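Long-range contacts in penicillin-binding protein 2B (Streptococcus pneumoniae, PDB 2WAD), which probably cross-links adjacent glycan strands of cell wall peptidoglycan as a transpeptidase of the elongation machinery, and binds penicillin: residues S58-I63 with Q271-L276; E62-S67 with G557-L562; P70-T75 with W221-L226; T228-I233 with L310-A315; T265-K270 with I493-E498. One frame throughout, in Å; residues are numbered along the deposited sequence.

Contact 1: residues S58-I63 with Q271-L276. Unlike the reference sequence in segment 271-276: Val275 (reference Thr).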
# COMPACT_ATOMS: atom_id res chain seq x y z
N SER A 58 -18.29 2.73 17.32
CA SER A 58 -17.68 3.95 17.83
C SER A 58 -16.92 4.71 16.74
O SER A 58 -17.06 4.41 15.55
CB SER A 58 -16.76 3.64 19.00
OG SER A 58 -17.49 3.18 20.12
N ALA A 59 -16.13 5.69 17.17
CA ALA A 59 -15.32 6.53 16.29
C ALA A 59 -14.01 5.85 15.90
O ALA A 59 -13.40 5.18 16.73
CB ALA A 59 -15.02 7.86 16.97
N ARG A 60 -13.60 6.05 14.65
CA ARG A 60 -12.39 5.47 14.09
C ARG A 60 -11.16 6.21 14.61
O ARG A 60 -11.20 7.42 14.80
CB ARG A 60 -12.42 5.52 12.56
CG ARG A 60 -11.39 4.62 11.88
CD ARG A 60 -11.54 4.60 10.36
NE ARG A 60 -10.64 3.64 9.71
CZ ARG A 60 -10.85 2.34 9.62
NH1 ARG A 60 -11.96 1.81 10.15
NH2 ARG A 60 -9.96 1.56 9.01
N GLY A 61 -10.10 5.46 14.91
CA GLY A 61 -8.82 6.08 15.21
C GLY A 61 -8.30 6.85 14.00
O GLY A 61 -8.82 6.71 12.89
N GLU A 62 -7.29 7.68 14.21
CA GLU A 62 -6.80 8.55 13.15
C GLU A 62 -5.34 8.32 12.82
O GLU A 62 -4.66 7.55 13.51
CB GLU A 62 -7.08 10.02 13.51
CG GLU A 62 -8.51 10.44 13.25
CD GLU A 62 -8.94 11.65 14.08
OE1 GLU A 62 -9.91 12.35 13.72
OE2 GLU A 62 -8.30 11.88 15.13
N ILE A 63 -4.88 8.99 11.76
CA ILE A 63 -3.58 8.74 11.16
C ILE A 63 -2.73 10.02 11.20
O ILE A 63 -3.17 11.07 10.73
CB ILE A 63 -3.72 8.35 9.66
CG1 ILE A 63 -4.90 7.40 9.42
CG2 ILE A 63 -2.41 7.86 9.09
CD1 ILE A 63 -4.62 5.96 9.70
N GLN A 271 -4.98 -1.89 5.98
CA GLN A 271 -3.93 -2.65 6.66
C GLN A 271 -4.07 -2.63 8.19
O GLN A 271 -3.86 -3.64 8.85
CB GLN A 271 -2.56 -2.14 6.23
CG GLN A 271 -1.43 -2.96 6.74
CD GLN A 271 -1.31 -4.28 6.01
OE1 GLN A 271 -0.45 -5.10 6.34
NE2 GLN A 271 -2.17 -4.49 5.01
N TYR A 272 -4.42 -1.47 8.74
CA TYR A 272 -4.47 -1.28 10.19
C TYR A 272 -5.89 -1.15 10.71
O TYR A 272 -6.13 -0.59 11.79
CB TYR A 272 -3.60 -0.09 10.62
CG TYR A 272 -2.13 -0.39 10.43
CD1 TYR A 272 -1.49 -0.11 9.24
CD2 TYR A 272 -1.41 -1.04 11.42
CE1 TYR A 272 -0.15 -0.42 9.04
CE2 TYR A 272 -0.08 -1.35 11.24
CZ TYR A 272 0.55 -1.04 10.06
OH TYR A 272 1.88 -1.37 9.89
N GLU A 273 -6.83 -1.71 9.95
CA GLU A 273 -8.25 -1.74 10.30
C GLU A 273 -8.51 -2.26 11.72
O GLU A 273 -9.31 -1.69 12.45
CB GLU A 273 -9.02 -2.58 9.27
CG GLU A 273 -10.40 -3.07 9.71
CD GLU A 273 -11.36 -1.94 10.06
OE1 GLU A 273 -11.39 -0.90 9.36
OE2 GLU A 273 -12.11 -2.14 11.04
N GLU A 274 -7.86 -3.34 12.12
CA GLU A 274 -8.07 -3.87 13.46
C GLU A 274 -7.66 -2.84 14.51
O GLU A 274 -8.24 -2.77 15.59
CB GLU A 274 -7.24 -5.15 13.63
CG GLU A 274 -7.75 -6.12 14.69
CD GLU A 274 -6.67 -7.01 15.30
OE1 GLU A 274 -5.76 -7.49 14.58
OE2 GLU A 274 -6.74 -7.23 16.52
N VAL A 275 -6.63 -2.04 14.22
CA VAL A 275 -6.17 -1.03 15.17
C VAL A 275 -7.10 0.18 15.15
O VAL A 275 -7.40 0.74 16.20
CB VAL A 275 -4.73 -0.58 14.86
CG1 VAL A 275 -4.34 0.56 15.81
CG2 VAL A 275 -3.74 -1.73 14.99
N LEU A 276 -7.55 0.60 13.97
CA LEU A 276 -8.28 1.86 13.85
C LEU A 276 -9.75 1.74 14.28
O LEU A 276 -10.34 2.71 14.78
CB LEU A 276 -8.16 2.42 12.43
CG LEU A 276 -6.77 2.80 11.91
CD1 LEU A 276 -6.77 2.81 10.38
CD2 LEU A 276 -6.29 4.14 12.44

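Contact 2: residues E62-S67 with G557-L562. Unlike the reference sequence in segment 557-562: Glu561 (reference Asp).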
# COMPACT_ATOMS: atom_id res chain seq x y z
N GLU A 62 -7.29 7.68 14.21
CA GLU A 62 -6.80 8.55 13.15
C GLU A 62 -5.34 8.32 12.82
O GLU A 62 -4.66 7.55 13.51
CB GLU A 62 -7.08 10.02 13.51
CG GLU A 62 -8.51 10.44 13.25
CD GLU A 62 -8.94 11.65 14.08
OE1 GLU A 62 -9.91 12.35 13.72
OE2 GLU A 62 -8.30 11.88 15.13
N ILE A 63 -4.88 8.99 11.76
CA ILE A 63 -3.58 8.74 11.16
C ILE A 63 -2.73 10.02 11.20
O ILE A 63 -3.17 11.07 10.73
CB ILE A 63 -3.72 8.35 9.66
CG1 ILE A 63 -4.90 7.40 9.42
CG2 ILE A 63 -2.41 7.86 9.09
CD1 ILE A 63 -4.62 5.96 9.70
N TYR A 64 -1.51 9.90 11.71
CA TYR A 64 -0.64 11.03 11.92
C TYR A 64 0.70 10.82 11.25
O TYR A 64 1.18 9.69 11.12
CB TYR A 64 -0.44 11.27 13.42
CG TYR A 64 -1.72 11.65 14.13
CD1 TYR A 64 -2.07 12.99 14.29
CD2 TYR A 64 -2.56 10.68 14.67
CE1 TYR A 64 -3.24 13.36 14.95
CE2 TYR A 64 -3.72 11.04 15.33
CZ TYR A 64 -4.06 12.38 15.47
OH TYR A 64 -5.21 12.76 16.12
N ASP A 65 1.31 11.91 10.80
CA ASP A 65 2.66 11.81 10.26
C ASP A 65 3.63 11.81 11.44
O ASP A 65 3.20 11.94 12.59
CB ASP A 65 2.95 12.90 9.22
CG ASP A 65 3.55 14.17 9.81
OD1 ASP A 65 4.21 14.92 9.05
OD2 ASP A 65 3.36 14.46 11.00
N ALA A 66 4.91 11.67 11.14
CA ALA A 66 5.96 11.50 12.14
C ALA A 66 6.15 12.68 13.10
O ALA A 66 6.74 12.52 14.17
CB ALA A 66 7.29 11.18 11.45
N SER A 67 5.66 13.86 12.73
CA SER A 67 5.72 15.02 13.62
C SER A 67 4.37 15.31 14.30
O SER A 67 4.25 16.22 15.13
CB SER A 67 6.23 16.26 12.88
OG SER A 67 5.21 16.82 12.07
N GLY A 557 -9.10 13.83 22.36
CA GLY A 557 -9.30 12.89 21.26
C GLY A 557 -8.21 12.86 20.20
O GLY A 557 -8.31 12.11 19.23
N GLY A 558 -7.16 13.66 20.39
CA GLY A 558 -6.04 13.68 19.45
C GLY A 558 -4.92 12.71 19.80
O GLY A 558 -5.07 11.88 20.70
N LEU A 559 -3.80 12.79 19.09
CA LEU A 559 -2.68 11.87 19.28
C LEU A 559 -2.33 11.86 20.76
O LEU A 559 -1.94 12.89 21.30
CB LEU A 559 -1.46 12.34 18.48
CG LEU A 559 -0.55 11.36 17.73
CD1 LEU A 559 0.92 11.82 17.79
CD2 LEU A 559 -0.73 9.89 18.09
N GLY A 560 -2.44 10.71 21.41
CA GLY A 560 -2.14 10.61 22.83
C GLY A 560 -0.80 9.96 23.07
O GLY A 560 0.20 10.35 22.47
N GLU A 561 -0.76 8.94 23.92
CA GLU A 561 0.51 8.31 24.27
C GLU A 561 0.78 6.92 23.69
O GLU A 561 -0.15 6.18 23.38
CB GLU A 561 0.66 8.28 25.79
CG GLU A 561 2.10 8.39 26.24
CD GLU A 561 2.24 8.55 27.74
OE1 GLU A 561 1.21 8.76 28.43
OE2 GLU A 561 3.38 8.44 28.23
N LEU A 562 2.05 6.56 23.56
CA LEU A 562 2.47 5.29 22.96
C LEU A 562 1.83 4.03 23.57
O LEU A 562 2.01 3.73 24.75
CB LEU A 562 3.99 5.15 23.00
CG LEU A 562 4.54 3.88 22.33
CD1 LEU A 562 4.21 3.80 20.84
CD2 LEU A 562 6.03 3.71 22.54
O HOH W 1 -6.89 10.69 17.45

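Contact 3: residues P70-T75 with W221-L226. Unlike the reference sequence in segment 221-226: Ile225 (reference Val).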
# COMPACT_ATOMS: atom_id res chain seq x y z
N PRO A 70 -2.07 15.66 11.56
CA PRO A 70 -3.09 14.72 11.14
C PRO A 70 -3.11 14.55 9.63
O PRO A 70 -2.84 15.50 8.90
CB PRO A 70 -4.40 15.35 11.63
CG PRO A 70 -4.08 16.80 11.85
CD PRO A 70 -2.62 16.91 12.13
N LEU A 71 -3.41 13.34 9.18
CA LEU A 71 -3.58 13.08 7.77
C LEU A 71 -5.04 12.87 7.38
O LEU A 71 -5.38 12.90 6.20
CB LEU A 71 -2.76 11.87 7.36
CG LEU A 71 -1.27 11.99 7.70
CD1 LEU A 71 -0.57 10.72 7.18
CD2 LEU A 71 -0.69 13.26 7.05
N VAL A 72 -5.89 12.62 8.38
CA VAL A 72 -7.32 12.43 8.16
C VAL A 72 -8.13 13.18 9.20
O VAL A 72 -7.59 13.87 10.07
CB VAL A 72 -7.74 10.97 8.27
CG1 VAL A 72 -7.05 10.13 7.20
CG2 VAL A 72 -7.46 10.46 9.68
N GLU A 73 -9.45 13.03 9.12
CA GLU A 73 -10.35 13.86 9.89
C GLU A 73 -11.64 13.09 10.11
O GLU A 73 -12.18 12.53 9.16
CB GLU A 73 -10.69 15.12 9.09
CG GLU A 73 -11.47 16.16 9.85
CD GLU A 73 -10.54 17.20 10.44
OE1 GLU A 73 -9.47 16.79 10.94
OE2 GLU A 73 -10.85 18.41 10.36
N ASN A 74 -12.11 13.07 11.35
CA ASN A 74 -13.45 12.57 11.65
C ASN A 74 -14.37 13.77 11.82
O ASN A 74 -14.23 14.54 12.77
CB ASN A 74 -13.43 11.75 12.94
CG ASN A 74 -12.90 10.35 12.72
OD1 ASN A 74 -13.00 9.81 11.63
ND2 ASN A 74 -12.37 9.75 13.77
N THR A 75 -15.31 13.94 10.90
CA THR A 75 -16.11 15.15 10.91
C THR A 75 -17.52 14.83 11.41
O THR A 75 -18.06 13.76 11.15
CB THR A 75 -16.01 15.91 9.56
OG1 THR A 75 -17.01 16.93 9.48
CG2 THR A 75 -16.09 14.98 8.35
N TRP A 221 -20.67 10.53 11.75
CA TRP A 221 -19.38 10.95 11.17
C TRP A 221 -19.24 10.72 9.66
O TRP A 221 -19.73 9.74 9.11
CB TRP A 221 -18.17 10.23 11.77
CG TRP A 221 -18.10 10.23 13.24
CD1 TRP A 221 -17.64 11.24 14.04
CD2 TRP A 221 -18.48 9.16 14.10
NE1 TRP A 221 -17.73 10.86 15.36
CE2 TRP A 221 -18.24 9.59 15.42
CE3 TRP A 221 -19.00 7.88 13.88
CZ2 TRP A 221 -18.52 8.78 16.53
CZ3 TRP A 221 -19.28 7.08 14.98
CH2 TRP A 221 -19.04 7.53 16.29
N ASP A 222 -18.51 11.63 9.03
CA ASP A 222 -17.85 11.31 7.77
C ASP A 222 -16.37 11.19 8.09
O ASP A 222 -15.87 11.79 9.05
CB ASP A 222 -18.12 12.38 6.71
CG ASP A 222 -19.59 12.44 6.30
OD1 ASP A 222 -20.10 11.43 5.78
OD2 ASP A 222 -20.23 13.50 6.51
N ARG A 223 -15.67 10.39 7.31
CA ARG A 223 -14.23 10.30 7.43
C ARG A 223 -13.68 11.07 6.24
O ARG A 223 -14.00 10.74 5.09
CB ARG A 223 -13.82 8.84 7.34
CG ARG A 223 -12.34 8.58 7.19
CD ARG A 223 -11.62 8.76 8.52
NE ARG A 223 -10.46 7.88 8.63
CZ ARG A 223 -9.95 7.51 9.80
NH1 ARG A 223 -10.49 7.92 10.93
NH2 ARG A 223 -8.90 6.70 9.84
N LYS A 224 -12.86 12.09 6.50
CA LYS A 224 -12.17 12.75 5.39
C LYS A 224 -10.63 12.68 5.38
O LYS A 224 -10.00 12.67 6.43
CB LYS A 224 -12.73 14.15 5.12
CG LYS A 224 -12.05 15.29 5.84
CD LYS A 224 -12.48 16.60 5.18
CE LYS A 224 -12.90 17.61 6.23
NZ LYS A 224 -11.72 18.01 7.06
N ILE A 225 -10.06 12.57 4.19
CA ILE A 225 -8.61 12.57 3.96
C ILE A 225 -8.17 13.99 3.65
O ILE A 225 -8.66 14.59 2.70
CB ILE A 225 -8.25 11.68 2.75
CG1 ILE A 225 -8.86 10.28 2.94
CG2 ILE A 225 -6.75 11.56 2.62
CD1 ILE A 225 -9.42 9.64 1.69
N LEU A 226 -7.28 14.55 4.47
CA LEU A 226 -6.81 15.91 4.24
C LEU A 226 -5.91 16.00 3.02
O LEU A 226 -5.29 15.01 2.63
CB LEU A 226 -6.08 16.45 5.47
CG LEU A 226 -6.79 16.31 6.82
CD1 LEU A 226 -5.87 16.74 7.94
CD2 LEU A 226 -8.05 17.15 6.84
O HOH W 2 -3.62 13.21 4.07

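Contact 4: residues T228-I233 with L310-A315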
# COMPACT_ATOMS: atom_id res chain seq x y z
N THR A 228 -2.76 16.29 1.49
CA THR A 228 -1.35 16.21 1.86
C THR A 228 -0.70 15.26 0.88
O THR A 228 -1.39 14.58 0.11
CB THR A 228 -1.14 15.71 3.32
OG1 THR A 228 -1.32 14.29 3.38
CG2 THR A 228 -2.12 16.38 4.28
N SER A 229 0.63 15.23 0.91
CA SER A 229 1.42 14.45 -0.03
C SER A 229 1.39 12.97 0.32
O SER A 229 1.80 12.15 -0.49
CB SER A 229 2.86 14.93 -0.00
OG SER A 229 3.38 14.84 1.32
N LEU A 230 0.86 12.65 1.49
CA LEU A 230 0.61 11.27 1.93
C LEU A 230 -0.83 10.80 1.81
O LEU A 230 -1.15 9.71 2.32
CB LEU A 230 1.07 11.08 3.38
CG LEU A 230 2.58 11.25 3.61
CD1 LEU A 230 2.93 11.17 5.07
CD2 LEU A 230 3.36 10.21 2.81
N SER A 231 -1.68 11.57 1.14
CA SER A 231 -3.09 11.19 0.98
C SER A 231 -3.31 9.90 0.19
O SER A 231 -4.14 9.08 0.57
CB SER A 231 -3.96 12.34 0.45
OG SER A 231 -3.65 12.62 -0.91
N SER A 232 -2.57 9.70 -0.90
CA SER A 232 -2.74 8.48 -1.70
C SER A 232 -2.49 7.19 -0.90
O SER A 232 -3.06 6.14 -1.20
CB SER A 232 -1.81 8.52 -2.91
OG SER A 232 -0.47 8.84 -2.52
N ILE A 233 -1.64 7.28 0.12
CA ILE A 233 -1.18 6.13 0.86
C ILE A 233 -2.08 5.85 2.07
O ILE A 233 -2.09 4.73 2.59
CB ILE A 233 0.27 6.36 1.26
CG1 ILE A 233 1.18 6.17 0.03
CG2 ILE A 233 0.69 5.46 2.41
CD1 ILE A 233 2.56 6.78 0.19
N LEU A 310 2.87 7.54 11.53
CA LEU A 310 3.76 7.06 10.47
C LEU A 310 5.22 7.39 10.73
O LEU A 310 5.56 8.23 11.57
CB LEU A 310 3.37 7.64 9.12
CG LEU A 310 1.88 7.62 8.78
CD1 LEU A 310 1.74 8.03 7.31
CD2 LEU A 310 1.30 6.25 9.08
N THR A 311 6.07 6.71 9.97
CA THR A 311 7.51 6.90 10.05
C THR A 311 7.89 8.06 9.15
O THR A 311 8.99 8.59 9.26
CB THR A 311 8.25 5.65 9.54
OG1 THR A 311 7.76 5.32 8.24
CG2 THR A 311 8.02 4.46 10.46
N ILE A 312 6.99 8.44 8.24
CA ILE A 312 7.27 9.50 7.27
C ILE A 312 6.90 10.87 7.80
O ILE A 312 5.81 11.06 8.35
CB ILE A 312 6.49 9.33 5.94
CG1 ILE A 312 6.79 7.97 5.29
CG2 ILE A 312 6.84 10.49 4.99
CD1 ILE A 312 5.80 7.59 4.22
N ASP A 313 7.82 11.81 7.63
CA ASP A 313 7.54 13.20 7.95
C ASP A 313 7.06 13.94 6.71
O ASP A 313 7.73 13.95 5.69
CB ASP A 313 8.82 13.82 8.52
CG ASP A 313 8.55 15.12 9.20
OD1 ASP A 313 8.27 16.10 8.49
OD2 ASP A 313 8.58 15.14 10.45
N LEU A 314 5.90 14.57 6.77
CA LEU A 314 5.40 15.33 5.63
C LEU A 314 6.42 16.28 4.98
O LEU A 314 6.47 16.36 3.75
CB LEU A 314 4.18 16.15 6.04
CG LEU A 314 2.76 15.77 5.59
CD1 LEU A 314 2.56 14.29 5.75
CD2 LEU A 314 1.73 16.55 6.39
N ALA A 315 7.18 17.01 5.79
CA ALA A 315 8.12 18.01 5.30
C ALA A 315 9.21 17.31 4.48
O ALA A 315 9.52 17.75 3.37
CB ALA A 315 8.74 18.83 6.47

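Contact 5: residues T265-K270 with I493-E498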
# COMPACT_ATOMS: atom_id res chain seq x y z
N THR A 265 -10.93 0.10 3.29
CA THR A 265 -11.03 -0.65 2.04
C THR A 265 -9.78 -0.55 1.19
O THR A 265 -9.67 -1.24 0.18
CB THR A 265 -12.18 -0.12 1.19
OG1 THR A 265 -12.09 1.31 1.17
CG2 THR A 265 -13.52 -0.53 1.79
N SER A 266 -8.83 0.30 1.57
CA SER A 266 -7.59 0.36 0.81
C SER A 266 -6.39 0.86 1.64
O SER A 266 -6.56 1.61 2.60
CB SER A 266 -7.79 1.24 -0.43
OG SER A 266 -8.03 2.58 -0.04
N TYR A 267 -5.20 0.43 1.26
CA TYR A 267 -3.94 0.93 1.83
C TYR A 267 -3.86 0.90 3.35
O TYR A 267 -4.34 -0.05 3.97
CB TYR A 267 -3.56 2.26 1.18
CG TYR A 267 -3.55 2.10 -0.33
CD1 TYR A 267 -4.51 2.71 -1.13
CD2 TYR A 267 -2.61 1.25 -0.94
CE1 TYR A 267 -4.52 2.52 -2.51
CE2 TYR A 267 -2.62 1.05 -2.30
CZ TYR A 267 -3.58 1.70 -3.08
OH TYR A 267 -3.61 1.50 -4.44
N LEU A 268 -3.29 1.94 3.96
CA LEU A 268 -3.19 1.99 5.42
C LEU A 268 -4.51 1.78 6.18
O LEU A 268 -4.54 1.10 7.22
CB LEU A 268 -2.49 3.27 5.90
CG LEU A 268 -1.03 3.54 5.55
CD1 LEU A 268 -0.57 4.86 6.19
CD2 LEU A 268 -0.14 2.37 5.99
N GLU A 269 -5.61 2.36 5.70
CA GLU A 269 -6.87 2.28 6.46
C GLU A 269 -7.26 0.81 6.52
O GLU A 269 -7.79 0.36 7.52
CB GLU A 269 -8.03 3.05 5.82
CG GLU A 269 -7.91 4.57 5.83
CD GLU A 269 -8.47 5.20 7.08
OE1 GLU A 269 -8.61 4.51 8.12
OE2 GLU A 269 -8.77 6.41 7.02
N LYS A 270 -6.98 0.08 5.45
CA LYS A 270 -7.28 -1.34 5.42
C LYS A 270 -6.26 -2.14 6.22
O LYS A 270 -6.62 -3.00 7.02
CB LYS A 270 -7.36 -1.85 3.97
CG LYS A 270 -7.73 -3.34 3.85
CD LYS A 270 -8.02 -3.72 2.40
CE LYS A 270 -7.91 -5.21 2.22
NZ LYS A 270 -8.68 -5.63 1.03
N ILE A 493 6.26 -5.13 3.16
CA ILE A 493 5.78 -3.79 3.50
C ILE A 493 4.33 -3.85 4.00
O ILE A 493 3.56 -4.71 3.53
CB ILE A 493 5.90 -2.80 2.35
CG1 ILE A 493 5.76 -1.37 2.88
CG2 ILE A 493 4.91 -3.11 1.24
CD1 ILE A 493 5.85 -0.34 1.81
N ASP A 494 3.98 -2.98 4.94
CA ASP A 494 2.67 -2.97 5.60
C ASP A 494 1.57 -2.29 4.75
O ASP A 494 0.93 -1.31 5.18
CB ASP A 494 2.78 -2.35 7.00
CG ASP A 494 3.46 -0.95 7.01
OD1 ASP A 494 4.17 -0.57 6.03
OD2 ASP A 494 3.33 -0.26 8.05
N LEU A 495 1.36 -2.80 3.54
CA LEU A 495 0.26 -2.38 2.68
C LEU A 495 -0.37 -3.66 2.15
O LEU A 495 0.32 -4.67 2.06
CB LEU A 495 0.76 -1.50 1.52
CG LEU A 495 1.24 -0.08 1.87
CD1 LEU A 495 1.87 0.63 0.68
CD2 LEU A 495 0.17 0.79 2.51
N PRO A 496 -1.67 -3.63 1.85
CA PRO A 496 -2.37 -4.89 1.54
C PRO A 496 -1.78 -5.68 0.36
O PRO A 496 -1.69 -6.91 0.43
CB PRO A 496 -3.82 -4.48 1.26
CG PRO A 496 -3.92 -3.02 1.60
CD PRO A 496 -2.60 -2.52 2.08
N ASP A 497 -1.36 -4.99 -0.69
CA ASP A 497 -0.96 -5.63 -1.94
C ASP A 497 0.19 -4.93 -2.66
O ASP A 497 0.01 -3.86 -3.24
CB ASP A 497 -2.15 -5.72 -2.89
CG ASP A 497 -1.85 -6.54 -4.13
OD1 ASP A 497 -1.13 -7.56 -4.02
OD2 ASP A 497 -2.34 -6.17 -5.22
N GLU A 498 1.37 -5.53 -2.68
CA GLU A 498 2.50 -4.96 -3.40
C GLU A 498 2.75 -5.82 -4.64
O GLU A 498 2.54 -7.03 -4.63
CB GLU A 498 3.75 -5.00 -2.51
CG GLU A 498 4.10 -6.40 -2.04
CD GLU A 498 5.37 -6.46 -1.22
OE1 GLU A 498 5.39 -7.21 -0.23
OE2 GLU A 498 6.33 -5.74 -1.56

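Contact 1: residues S58-I63 with Q271-L276
Glu273 receives the guanidinium of Arg60 on a single oxygen. NH1 and NH2 of Arg60 both donate to OE1 of Glu273, each at 2.9 Å, in an end-on salt bridge. OE1 lies in the guanidinium plane, but both nitrogens come to it from the same face of the carboxylate, whose plane is turned 38° from the guanidinium. The Glu273 chain bends at chi2 (60°), which turns CD out of an extended path. OE1 also accepts from Gly264 N, and OE2 bonds to Tyr257 OH. Arg60 has a further salt bridge, from NE to Glu269. This network sits inside the N-terminal, non-catalytic part of the protein, the dimerisation-domain family. There the loop before strand 63-64 runs past the short helix 273-276. Leu276 has the most surface covered here. Its backbone O takes a nearly straight bond from Gly61 N, at 2.8 Å and 175°, in the carbonyl plane. Arg60 CA also points a C-H at that oxygen. Leu276 CB lies over one face of the Arg60 guanidinium, toward the rim. At the tip, CD2 of Leu276 touches CD1 of Ile63 at 3.7 Å, the two side chains crossing at about a right angle.

Contact 2: residues E62-S67 with G557-L562
Tyr64 lays one face of its ring against Leu559. CG of Leu559 sits 3.8 Å from the centroid of the Tyr64 ring and 15° off the ring normal, a CH-pi contact. It is set somewhat toward the rim, on the CD2 side. The nearest carbon pair is Leu559 CG and Tyr64 CD2, at 3.7 Å. The two side chains run past each other in opposite directions. Leu559 CB therefore lies by the far end of the ring, 4.0 Å from Tyr64 CZ. The hydroxyl of Tyr64 lies by the backbone and comes within 3.6 Å of Gly558 CA.

A water extends this contact. It lies at the ring edge, in plane, and accepts from Tyr64 OH. It donates to Glu62 OE2 at 3.0 Å and to Gly557 O at 2.7 Å. The water thus joins both segments through one polar point. Lys304 NZ supports the same place, with a salt bridge to Glu62 OE2 and a hydrogen bond to Gly557 O. Gly557 has backbone angles (phi 102°) at which a side chain would press on the preceding carbonyl.

Further out, Tyr64 is held by backbone bonds to Ile308 and Leu310. After it the chain turns: Asp65 OD2 accepts from Ser67 N at 2.9 Å, an Asx turn. Strands 63-64 and 559-565 are the outermost two of a four-stranded mixed sheet. The contact brings side chains of the two edge strands together, a surface joint between the N-terminal part and the transpeptidase part of this two-part penicillin-binding protein.

Contact 3: residues P70-T75 with W221-L226
Arg223 turns its guanidinium so that Val72 covers one face and Asn74 meets the edge. CG2 of Val72 stands over the centre of the Arg223 group, 3.9 Å from CZ. NH1 of Arg223 donates to OD1 of Asn74 at 3.2 Å, with OD1 in the guanidinium plane and the two flat groups 33° apart. The Arg223 chain bends at chi2 (77°), which swings CD off an extended path. The same NH1 bonds to Gly61 O, NE makes a salt bridge to Glu269, and Asn74 ND2 bonds to Arg60 O.

The other face of the sheet carries Glu73, Lys224, Thr75 and Asp222. Glu73 and Lys224 lie side by side and point the same way. Their salt bridge is long, 3.4 Å from Lys224 NZ to Glu73 OE2. Carbon contact is closer to the backbone, where Glu73 CB and Lys224 CG are 3.5 Å apart. Thr75 and Asp222 meet through CG2 and CB.

The backbones pair antiparallel. Thr75 and Asp222 bond both ways, with Thr75 N to Asp222 O at 2.9 Å. Glu73 and Lys224 also bond both ways, the bond from Glu73 N being weak. At the end, Leu226 N donates to Leu71 O at 3.1 Å, and a water bridges Leu71 O and Leu226 O.

Strand 72-83 is the middle strand of a three-stranded antiparallel sheet, between 189-191 and 215-225. Helix 231-234 packs on Leu71, Val72 and Ile225, and strand 63-64 touches Val72 and Arg223.

Contact 4: residues T228-I233 with L310-A315
Leu230 pushes its side chain into a cluster of Leu310, Ile312 and Leu314. Its CB points toward the segment 310-315. Its CG is anti to the carbonyl carbon (chi1 -64°) and lies 3.7 Å from Leu314 CD1. The branches then part. CD1 of Leu230 lies 4.0 Å from Leu310 CD1 and also 4.0 Å from Ile312 CG2. CD2 of Leu230 meets Ile312 CD1 at 3.8 Å. Leu230 crosses both Ile312 and Leu314 at a slant. No hydrogen bond joins the two segments, and the contact is apolar.

Each segment is shaped by its own polar bonds. Thr228 to Ser231 is a type I turn, in which Thr228 O accepts from both N and OG of Ser231. Asp313 is the N-cap of helix 314-334, with OD1 taking Ala315 N at 3.1 Å on its anti lone pair. Asp65 OD1 accepts from Leu314 N. Ser229 OG bonds to Asp318, one turn into that helix.

The contact thus sets the turn before helix 231-234 against the passage from strand 307-310 into helix 314-334. Leu71 touches Leu310 and Leu314, and Leu268 of helix 267-271 touches Leu310 and Ile233.

Contact 5: residues T265-K270 with I493-E498
Pro496, Tyr267 and Leu495 bury the most surface in this contact. Pro496 sets its ring against the backbone of Tyr267. CD of Pro496 lies 3.6 Å from Tyr267 O, and CG lies 3.7 Å from Tyr267 N. The proline thus rests on the main chain of Tyr267, beside helix 267-271, not on the aromatic face. The extended chain of Lys270 passes the same CG, with Lys270 CD 4.2 Å from Pro496 CG.

Tyr267 offers its CB and its ring edge to Leu495. CD2 of Leu495 lies near the ring plane and is 4.2 Å from Tyr267 CB.

Leu495 reaches the helix with this same methyl. Its chi1 (-71°) puts CG anti to the carbonyl carbon, which sets where CG branches from the backbone. CD2 of Leu495 touches CD2 of Leu268 at 3.8 Å, the two side chains crossing at a slant. CD2 of Leu268 also approaches Asp494 O, at 3.9 Å. No hydrogen bond crosses between these segments.

Polar bonds hold the loop from nearby. Asp494 is the centre of an inverse gamma turn. Its OD2 bonds to Tyr272 OH and to Val547 N, and its OD1 to Ile546 N.

The contact joins helix 267-271 of the N-terminal part to the transpeptidase loop between helices 471-484 and 509-515. Helix 376-379 packs on Leu495 through Val378, and Ile233 of helix 231-234 lies against Leu268.

Contact 1 is the buried one, contacts 4 and 5 are partly buried, and contacts 2 and 3 lie at the surface. Contacts 1 and 3 stay within the N-terminal part, while contacts 2 and 5 tie it to the transpeptidase part and contact 4 meets the start of that region. Glu62 and Ile63 belong to both contact 1 and contact 2. Glu269, on the helix of contact 5, pairs with Arg60 of contact 1 and Arg223 of contact 3. Contact 1 mixes charge with a backbone bond, contact 3 is strand pairing, contact 2 uses a water and a ring face, contact 4 is apolar, and contact 5 packs apolar side chains on each other and on main chain.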